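Local coordinates for protein glycosyl hydrolase, family 38 (PDB 5KBP) that probably hydrolyses alpha-mannosidic linkages in carbohydrates as a glycoside hydrolase, at residues A[172-177]-A[221-226]; A[184-189]-A[265-270]. All coordinates share one frame; numbering follows the deposited sequence.

Contact 1: A[172-177]-A[221-226]; sequences YSEMWW and YASTNH
Ser173 N hydrogen-bonds to Tyr221 O at 2.7 Å with an N-H...O angle of 162°, pinning the entry to strand 174-178 against the loop that follows helix 204-219. Ser173 OG lies 3.0 Å from the same Tyr221 O and 2.7 Å from Glu174 OE1. Glu174 bends at chi2 (77°), and its carboxylate reaches the loop through OE2. There the syn lone pair receives Ser223 N at 3.1 Å. Ser223 OG approaches OE2 too, though at a modelled distance too short to be trusted in detail. Apolar packing runs alongside: with CG anti to its carbonyl carbon (chi1 -46°), the Tyr172 ring turns one face to Ser223 CB, which lies 3.8 Å from the ring centroid, a CH-pi contact. The far end of that ring is held elsewhere, by a hydrogen bond between Tyr172 OH and Asp277 OD2. Past Ser223 the loop closes with an ST turn, Thr224 OG1 accepting His226 N, and passes into strand 226-231. A carboxylate that accepts a loop N-H, beside a strand-to-loop backbone bond, thus joins a sheet strand to a helix-strand connection in the family 38 N-terminal domain.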
ATOM      1  N   TYR A 172       5.917 -25.646  37.289  1.00 70.28           N
ATOM      2  CA  TYR A 172       5.891 -24.251  37.695  1.00 66.46           C
ATOM      3  C   TYR A 172       5.796 -23.345  36.476  1.00 59.57           C
ATOM      4  O   TYR A 172       6.060 -23.755  35.343  1.00 63.75           O
ATOM      5  CB  TYR A 172       7.137 -23.886  38.513  1.00 71.04           C
ATOM      6  CG  TYR A 172       7.476 -24.888  39.592  1.00 74.99           C
ATOM      7  CD1 TYR A 172       6.786 -24.900  40.798  1.00 72.67           C
ATOM      8  CD2 TYR A 172       8.489 -25.819  39.408  1.00 80.34           C
ATOM      9  CE1 TYR A 172       7.095 -25.812  41.788  1.00 84.24           C
ATOM     10  CE2 TYR A 172       8.805 -26.736  40.392  1.00 83.52           C
ATOM     11  CZ  TYR A 172       8.104 -26.728  41.580  1.00 87.39           C
ATOM     12  OH  TYR A 172       8.416 -27.639  42.564  1.00 87.87           O
ATOM     13  N   SER A 173       5.410 -22.094  36.730  1.00 47.06           N
ATOM     14  CA  SER A 173       5.388 -21.059  35.706  1.00 43.44           C
ATOM     15  C   SER A 173       6.769 -20.480  35.426  1.00 46.01           C
ATOM     16  O   SER A 173       6.887 -19.576  34.592  1.00 48.29           O
ATOM     17  CB  SER A 173       4.425 -19.940  36.109  1.00 41.92           C
ATOM     18  OG  SER A 173       4.626 -19.550  37.456  1.00 44.52           O
ATOM     19  N   GLU A 174       7.802 -20.966  36.110  1.00 50.56           N
ATOM     20  CA  GLU A 174       9.188 -20.635  35.818  1.00 47.48           C
ATOM     21  C   GLU A 174       9.917 -21.917  35.446  1.00 54.82           C
ATOM     22  O   GLU A 174       9.646 -22.980  36.013  1.00 57.57           O
ATOM     23  CB  GLU A 174       9.880 -19.965  37.012  1.00 53.08           C
ATOM     24  CG  GLU A 174       9.217 -18.684  37.504  1.00 60.25           C
ATOM     25  CD  GLU A 174       7.976 -18.946  38.336  1.00 62.94           C
ATOM     26  OE1 GLU A 174       6.950 -18.270  38.109  1.00 63.18           O
ATOM     27  OE2 GLU A 174       8.024 -19.835  39.211  1.00 60.15           O
ATOM     28  N   MET A 175      10.840 -21.820  34.495  1.00 56.97           N
ATOM     29  CA  MET A 175      11.498 -23.012  33.978  1.00 55.94           C
ATOM     30  C   MET A 175      12.794 -22.612  33.291  1.00 54.75           C
ATOM     31  O   MET A 175      13.028 -21.439  32.989  1.00 51.41           O
ATOM     32  CB  MET A 175      10.584 -23.772  33.010  1.00 57.73           C
ATOM     33  CG  MET A 175      10.362 -23.054  31.686  1.00 61.33           C
ATOM     34  SD  MET A 175       8.909 -23.642  30.798  1.00 65.76           S
ATOM     35  CE  MET A 175       7.612 -23.178  31.943  1.00 65.72           C
ATOM     36  N   TRP A 176      13.637 -23.612  33.052  1.00 52.57           N
ATOM     37  CA  TRP A 176      14.830 -23.439  32.240  1.00 48.57           C
ATOM     38  C   TRP A 176      14.532 -23.861  30.810  1.00 53.68           C
ATOM     39  O   TRP A 176      13.871 -24.877  30.575  1.00 58.96           O
ATOM     40  CB  TRP A 176      15.998 -24.256  32.796  1.00 54.60           C
ATOM     41  CG  TRP A 176      16.420 -23.838  34.167  1.00 61.00           C
ATOM     42  CD1 TRP A 176      16.328 -24.574  35.312  1.00 63.15           C
ATOM     43  CD2 TRP A 176      16.991 -22.579  34.541  1.00 65.22           C
ATOM     44  NE1 TRP A 176      16.814 -23.853  36.376  1.00 66.82           N
ATOM     45  CE2 TRP A 176      17.226 -22.625  35.930  1.00 65.72           C
ATOM     46  CE3 TRP A 176      17.330 -21.418  33.838  1.00 62.32           C
ATOM     47  CZ2 TRP A 176      17.783 -21.555  36.629  1.00 65.67           C
ATOM     48  CZ3 TRP A 176      17.883 -20.358  34.534  1.00 63.34           C
ATOM     49  CH2 TRP A 176      18.104 -20.434  35.915  1.00 66.65           C
ATOM     50  N   TRP A 177      15.012 -23.071  29.856  1.00 51.54           N
ATOM     51  CA  TRP A 177      14.822 -23.354  28.438  1.00 51.52           C
ATOM     52  C   TRP A 177      16.193 -23.575  27.814  1.00 54.47           C
ATOM     53  O   TRP A 177      16.983 -22.632  27.689  1.00 50.11           O
ATOM     54  CB  TRP A 177      14.071 -22.220  27.746  1.00 51.25           C
ATOM     55  CG  TRP A 177      13.516 -22.606  26.413  1.00 53.90           C
ATOM     56  CD1 TRP A 177      13.620 -23.823  25.803  1.00 49.09           C
ATOM     57  CD2 TRP A 177      12.764 -21.774  25.523  1.00 60.74           C
ATOM     58  NE1 TRP A 177      12.982 -23.798  24.587  1.00 55.81           N
ATOM     59  CE2 TRP A 177      12.448 -22.551  24.391  1.00 64.29           C
ATOM     60  CE3 TRP A 177      12.329 -20.446  25.572  1.00 61.03           C
ATOM     61  CZ2 TRP A 177      11.719 -22.044  23.319  1.00 65.36           C
ATOM     62  CZ3 TRP A 177      11.604 -19.946  24.507  1.00 63.39           C
ATOM     63  CH2 TRP A 177      11.305 -20.743  23.397  1.00 63.53           C
ATOM     64  N   TYR A 221       1.084 -22.519  40.189  1.00 68.33           N
ATOM     65  CA  TYR A 221       2.318 -22.817  39.475  1.00 65.70           C
ATOM     66  C   TYR A 221       3.494 -21.958  39.924  1.00 69.94           C
ATOM     67  O   TYR A 221       4.533 -21.961  39.258  1.00 80.48           O
ATOM     68  CB  TYR A 221       2.112 -22.651  37.965  1.00 60.78           C
ATOM     69  CG  TYR A 221       0.742 -23.072  37.486  1.00 64.15           C
ATOM     70  CD1 TYR A 221       0.404 -24.415  37.369  1.00 66.20           C
ATOM     71  CD2 TYR A 221      -0.214 -22.124  37.146  1.00 61.28           C
ATOM     72  CE1 TYR A 221      -0.849 -24.800  36.929  1.00 64.47           C
ATOM     73  CE2 TYR A 221      -1.469 -22.501  36.705  1.00 59.52           C
ATOM     74  CZ  TYR A 221      -1.781 -23.839  36.598  1.00 64.34           C
ATOM     75  OH  TYR A 221      -3.029 -24.214  36.158  1.00 75.56           O
ATOM     76  N   ALA A 222       3.368 -21.226  41.024  1.00 59.61           N
ATOM     77  CA  ALA A 222       4.451 -20.365  41.483  1.00 56.43           C
ATOM     78  C   ALA A 222       5.497 -21.196  42.218  1.00 60.70           C
ATOM     79  O   ALA A 222       5.181 -21.872  43.202  1.00 63.09           O
ATOM     80  CB  ALA A 222       3.906 -19.262  42.385  1.00 58.07           C
ATOM     81  N   SER A 223       6.738 -21.154  41.734  1.00 61.98           N
ATOM     82  CA  SER A 223       7.854 -21.803  42.411  1.00 61.35           C
ATOM     83  C   SER A 223       8.496 -20.919  43.470  1.00 68.49           C
ATOM     84  O   SER A 223       9.286 -21.419  44.277  1.00 66.70           O
ATOM     85  CB  SER A 223       8.918 -22.230  41.394  1.00 60.93           C
ATOM     86  OG  SER A 223       9.336 -21.131  40.606  1.00 64.40           O
ATOM     87  N   THR A 224       8.181 -19.626  43.481  1.00 70.86           N
ATOM     88  CA  THR A 224       8.676 -18.682  44.472  1.00 66.65           C
ATOM     89  C   THR A 224       7.489 -17.970  45.112  1.00 60.83           C
ATOM     90  O   THR A 224       6.332 -18.183  44.735  1.00 61.37           O
ATOM     91  CB  THR A 224       9.639 -17.664  43.844  1.00 58.73           C
ATOM     92  OG1 THR A 224       8.893 -16.722  43.062  1.00 57.12           O
ATOM     93  CG2 THR A 224      10.647 -18.363  42.943  1.00 56.53           C
ATOM     94  N   ASN A 225       7.778 -17.117  46.090  1.00 59.52           N
ATOM     95  CA  ASN A 225       6.756 -16.271  46.694  1.00 67.23           C
ATOM     96  C   ASN A 225       6.474 -15.020  45.874  1.00 65.63           C
ATOM     97  O   ASN A 225       5.746 -14.138  46.343  1.00 66.01           O
ATOM     98  CB  ASN A 225       7.166 -15.880  48.115  1.00 71.62           C
ATOM     99  CG  ASN A 225       7.231 -17.070  49.049  1.00 80.16           C
ATOM    100  OD1 ASN A 225       6.448 -18.012  48.925  1.00 79.91           O
ATOM    101  ND2 ASN A 225       8.169 -17.036  49.987  1.00 80.49           N
ATOM    102  N   HIS A 226       7.031 -14.924  44.669  1.00 58.51           N
ATOM    103  CA  HIS A 226       6.870 -13.760  43.810  1.00 54.67           C
ATOM    104  C   HIS A 226       5.901 -14.107  42.686  1.00 57.34           C
ATOM    105  O   HIS A 226       6.166 -15.013  41.887  1.00 54.17           O
ATOM    106  CB  HIS A 226       8.221 -13.312  43.255  1.00 47.79           C
ATOM    107  CG  HIS A 226       9.239 -13.030  44.317  1.00 58.47           C
ATOM    108  ND1 HIS A 226       9.292 -11.833  44.999  1.00 58.11           N
ATOM    109  CD2 HIS A 226      10.236 -13.795  44.822  1.00 60.18           C
ATOM    110  CE1 HIS A 226      10.280 -11.871  45.874  1.00 59.58           C
ATOM    111  NE2 HIS A 226      10.869 -13.050  45.788  1.00 62.50           N
TER

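Contact 2: A[184-189]-A[265-270]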
ATOM      1  N   LYS A 184      21.234 -22.229  27.619  1.00 48.02           N
ATOM      2  CA  LYS A 184      20.135 -22.289  28.572  1.00 48.13           C
ATOM      3  C   LYS A 184      19.777 -20.887  29.042  1.00 55.01           C
ATOM      4  O   LYS A 184      20.656 -20.128  29.466  1.00 65.89           O
ATOM      5  CB  LYS A 184      20.514 -23.189  29.756  1.00 49.94           C
ATOM      6  CG  LYS A 184      19.806 -22.889  31.062  1.00 62.69           C
ATOM      7  CD  LYS A 184      20.140 -23.960  32.090  1.00 71.73           C
ATOM      8  CE  LYS A 184      20.177 -23.403  33.502  1.00 75.08           C
ATOM      9  NZ  LYS A 184      21.277 -22.415  33.688  1.00 75.67           N
ATOM     10  N   ILE A 185      18.492 -20.547  28.956  1.00 49.84           N
ATOM     11  CA  ILE A 185      17.975 -19.266  29.416  1.00 49.72           C
ATOM     12  C   ILE A 185      16.877 -19.526  30.443  1.00 51.58           C
ATOM     13  O   ILE A 185      16.410 -20.651  30.619  1.00 56.51           O
ATOM     14  CB  ILE A 185      17.442 -18.395  28.262  1.00 48.56           C
ATOM     15  CG1 ILE A 185      16.244 -19.074  27.594  1.00 51.01           C
ATOM     16  CG2 ILE A 185      18.537 -18.128  27.246  1.00 48.67           C
ATOM     17  CD1 ILE A 185      15.511 -18.193  26.604  1.00 45.62           C
ATOM     18  N   PHE A 186      16.467 -18.459  31.123  1.00 49.33           N
ATOM     19  CA  PHE A 186      15.370 -18.528  32.080  1.00 50.48           C
ATOM     20  C   PHE A 186      14.048 -18.311  31.354  1.00 50.73           C
ATOM     21  O   PHE A 186      13.888 -17.327  30.625  1.00 48.65           O
ATOM     22  CB  PHE A 186      15.546 -17.489  33.187  1.00 47.39           C
ATOM     23  CG  PHE A 186      14.384 -17.417  34.136  1.00 48.33           C
ATOM     24  CD1 PHE A 186      14.164 -18.428  35.055  1.00 52.76           C
ATOM     25  CD2 PHE A 186      13.514 -16.340  34.107  1.00 50.24           C
ATOM     26  CE1 PHE A 186      13.095 -18.369  35.927  1.00 54.00           C
ATOM     27  CE2 PHE A 186      12.443 -16.275  34.979  1.00 51.19           C
ATOM     28  CZ  PHE A 186      12.234 -17.291  35.890  1.00 48.32           C
ATOM     29  N   GLY A 187      13.106 -19.228  31.554  1.00 51.94           N
ATOM     30  CA  GLY A 187      11.812 -19.178  30.898  1.00 50.43           C
ATOM     31  C   GLY A 187      10.726 -18.745  31.870  1.00 49.77           C
ATOM     32  O   GLY A 187      10.581 -19.322  32.950  1.00 57.85           O
ATOM     33  N   LEU A 188       9.971 -17.724  31.468  1.00 44.92           N
ATOM     34  CA  LEU A 188       8.847 -17.208  32.243  1.00 43.37           C
ATOM     35  C   LEU A 188       7.569 -17.491  31.464  1.00 47.82           C
ATOM     36  O   LEU A 188       7.321 -16.877  30.421  1.00 52.82           O
ATOM     37  CB  LEU A 188       9.009 -15.713  32.517  1.00 41.99           C
ATOM     38  CG  LEU A 188       7.933 -15.042  33.377  1.00 53.42           C
ATOM     39  CD1 LEU A 188       7.840 -15.716  34.738  1.00 58.84           C
ATOM     40  CD2 LEU A 188       8.208 -13.553  33.528  1.00 56.45           C
ATOM     41  N   LEU A 189       6.762 -18.419  31.966  1.00 46.51           N
ATOM     42  CA  LEU A 189       5.545 -18.848  31.291  1.00 49.41           C
ATOM     43  C   LEU A 189       4.345 -18.096  31.850  1.00 48.12           C
ATOM     44  O   LEU A 189       4.173 -18.008  33.070  1.00 50.44           O
ATOM     45  CB  LEU A 189       5.337 -20.354  31.450  1.00 48.27           C
ATOM     46  CG  LEU A 189       3.971 -20.890  31.015  1.00 49.64           C
ATOM     47  CD1 LEU A 189       3.790 -20.763  29.509  1.00 45.80           C
ATOM     48  CD2 LEU A 189       3.788 -22.331  31.466  1.00 53.21           C
ATOM     49  N   ASP A 265      12.232  -5.588  37.378  1.00 51.77           N
ATOM     50  CA  ASP A 265      12.237  -5.821  38.819  1.00 55.91           C
ATOM     51  C   ASP A 265      11.756  -7.227  39.162  1.00 47.24           C
ATOM     52  O   ASP A 265      12.299  -7.867  40.070  1.00 53.31           O
ATOM     53  CB  ASP A 265      11.374  -4.776  39.525  1.00 56.22           C
ATOM     54  CG  ASP A 265      12.003  -3.398  39.513  1.00 60.17           C
ATOM     55  OD1 ASP A 265      13.226  -3.306  39.277  1.00 59.64           O
ATOM     56  OD2 ASP A 265      11.277  -2.408  39.745  1.00 63.56           O
ATOM     57  N   TYR A 266      10.739  -7.725  38.455  1.00 42.74           N
ATOM     58  CA  TYR A 266      10.229  -9.063  38.740  1.00 46.76           C
ATOM     59  C   TYR A 266      11.275 -10.129  38.436  1.00 52.30           C
ATOM     60  O   TYR A 266      11.505 -11.036  39.244  1.00 48.86           O
ATOM     61  CB  TYR A 266       8.950  -9.327  37.945  1.00 43.03           C
ATOM     62  CG  TYR A 266       8.394 -10.721  38.151  1.00 50.25           C
ATOM     63  CD1 TYR A 266       7.786 -11.075  39.347  1.00 53.28           C
ATOM     64  CD2 TYR A 266       8.482 -11.682  37.152  1.00 44.07           C
ATOM     65  CE1 TYR A 266       7.278 -12.348  39.546  1.00 53.57           C
ATOM     66  CE2 TYR A 266       7.975 -12.958  37.341  1.00 48.43           C
ATOM     67  CZ  TYR A 266       7.374 -13.285  38.540  1.00 56.75           C
ATOM     68  OH  TYR A 266       6.868 -14.551  38.736  1.00 59.19           O
ATOM     69  N   LEU A 267      11.920 -10.033  37.269  1.00 51.73           N
ATOM     70  CA  LEU A 267      12.911 -11.033  36.877  1.00 50.26           C
ATOM     71  C   LEU A 267      14.060 -11.102  37.875  1.00 58.32           C
ATOM     72  O   LEU A 267      14.557 -12.192  38.185  1.00 62.06           O
ATOM     73  CB  LEU A 267      13.439 -10.726  35.475  1.00 49.97           C
ATOM     74  CG  LEU A 267      12.521 -11.089  34.306  1.00 53.23           C
ATOM     75  CD1 LEU A 267      13.065 -10.533  33.001  1.00 55.93           C
ATOM     76  CD2 LEU A 267      12.351 -12.597  34.221  1.00 55.85           C
ATOM     77  N   LYS A 268      14.500  -9.950  38.384  1.00 58.35           N
ATOM     78  CA  LYS A 268      15.572  -9.946  39.374  1.00 56.37           C
ATOM     79  C   LYS A 268      15.134 -10.630  40.664  1.00 62.83           C
ATOM     80  O   LYS A 268      15.922 -11.341  41.298  1.00 73.60           O
ATOM     81  CB  LYS A 268      16.019  -8.510  39.652  1.00 46.51           C
ATOM     82  CG  LYS A 268      17.045  -8.379  40.766  1.00 57.07           C
ATOM     83  CD  LYS A 268      17.174  -6.936  41.225  1.00 70.02           C
ATOM     84  CE  LYS A 268      17.992  -6.825  42.501  1.00 81.67           C
ATOM     85  NZ  LYS A 268      17.878  -5.473  43.113  1.00 90.26           N
ATOM     86  N   ALA A 269      13.872 -10.440  41.057  1.00 62.00           N
ATOM     87  CA  ALA A 269      13.399 -10.969  42.333  1.00 64.55           C
ATOM     88  C   ALA A 269      13.089 -12.460  42.256  1.00 60.83           C
ATOM     89  O   ALA A 269      13.408 -13.208  43.187  1.00 60.20           O
ATOM     90  CB  ALA A 269      12.163 -10.196  42.794  1.00 55.77           C
ATOM     91  N   VAL A 270      12.471 -12.914  41.163  1.00 49.46           N
ATOM     92  CA  VAL A 270      12.022 -14.303  41.099  1.00 53.00           C
ATOM     93  C   VAL A 270      13.205 -15.245  40.895  1.00 55.51           C
ATOM     94  O   VAL A 270      13.237 -16.348  41.455  1.00 63.12           O
ATOM     95  CB  VAL A 270      10.950 -14.474  40.004  1.00 50.35           C
ATOM     96  CG1 VAL A 270      11.509 -14.143  38.627  1.00 52.38           C
ATOM     97  CG2 VAL A 270      10.388 -15.887  40.026  1.00 53.38           C
TER
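Phe186 and Leu267 meet between strand and helix, the phenyl ring offering its edge to the leucine. Leu267 CD2 sits near the ring plane, 3.8 Å from Phe186 CE2, and the two side chains cross obliquely. Phe186 CG is anti to its backbone N (chi1 175°), on a CB that already points toward the helix. One helical turn beyond Leu267, Val270 CG1 comes within 4.2 Å of Phe186 CZ, neither squarely over the ring nor at its edge.

Leu188 repeats the theme with the roles exchanged: here the aromatic ring belongs to the helix. Leu188 CD1 lies in the plane of the Tyr266 ring, against its edge at 3.8 Å from CE2, and the second methyl, CD2, is 3.9 Å from the same CE2. One face of the tyrosine is taken by Val270 CG1, 3.9 Å above the plane and displaced toward the rim. Leu188 CD2 and Leu267 CD2 pack more loosely, at 4.3 Å. The touching residues are all buried, and Tyr266 OH finds its partner in His226 O.

The segment axes approach to 11.2 Å, and helical segment 265-270 runs across strand 184-189, at 112° between their directions. That strand lies between strands 147-150 and 174-178, and Phe186 also touches a residue of each, Ala147 and Glu174.

Both contacts concern the same mixed sheet, since strands 174-178 and 184-189 are antiparallel neighbours, with Met175 O probably hydrogen-bonded to Gly187 N at 2.6 Å. Their chemistry follows their depth. Contact 2 is wholly buried and purely apolar, a strand-to-helix packing, whereas contact 1 is only partly buried and joins the start of a strand to a loop, largely through polar groups. Glu174 connects the two settings: besides reaching the loop, its side chain packs on Phe186, Tyr266 and Val270. Segment 221-226 meets helix 263-270 as well, through Thr224 on Val270. The pair illustrates how one sheet can combine a hydrophobic helix cover with hydrogen-bonded fastening where one of its inner strands begins.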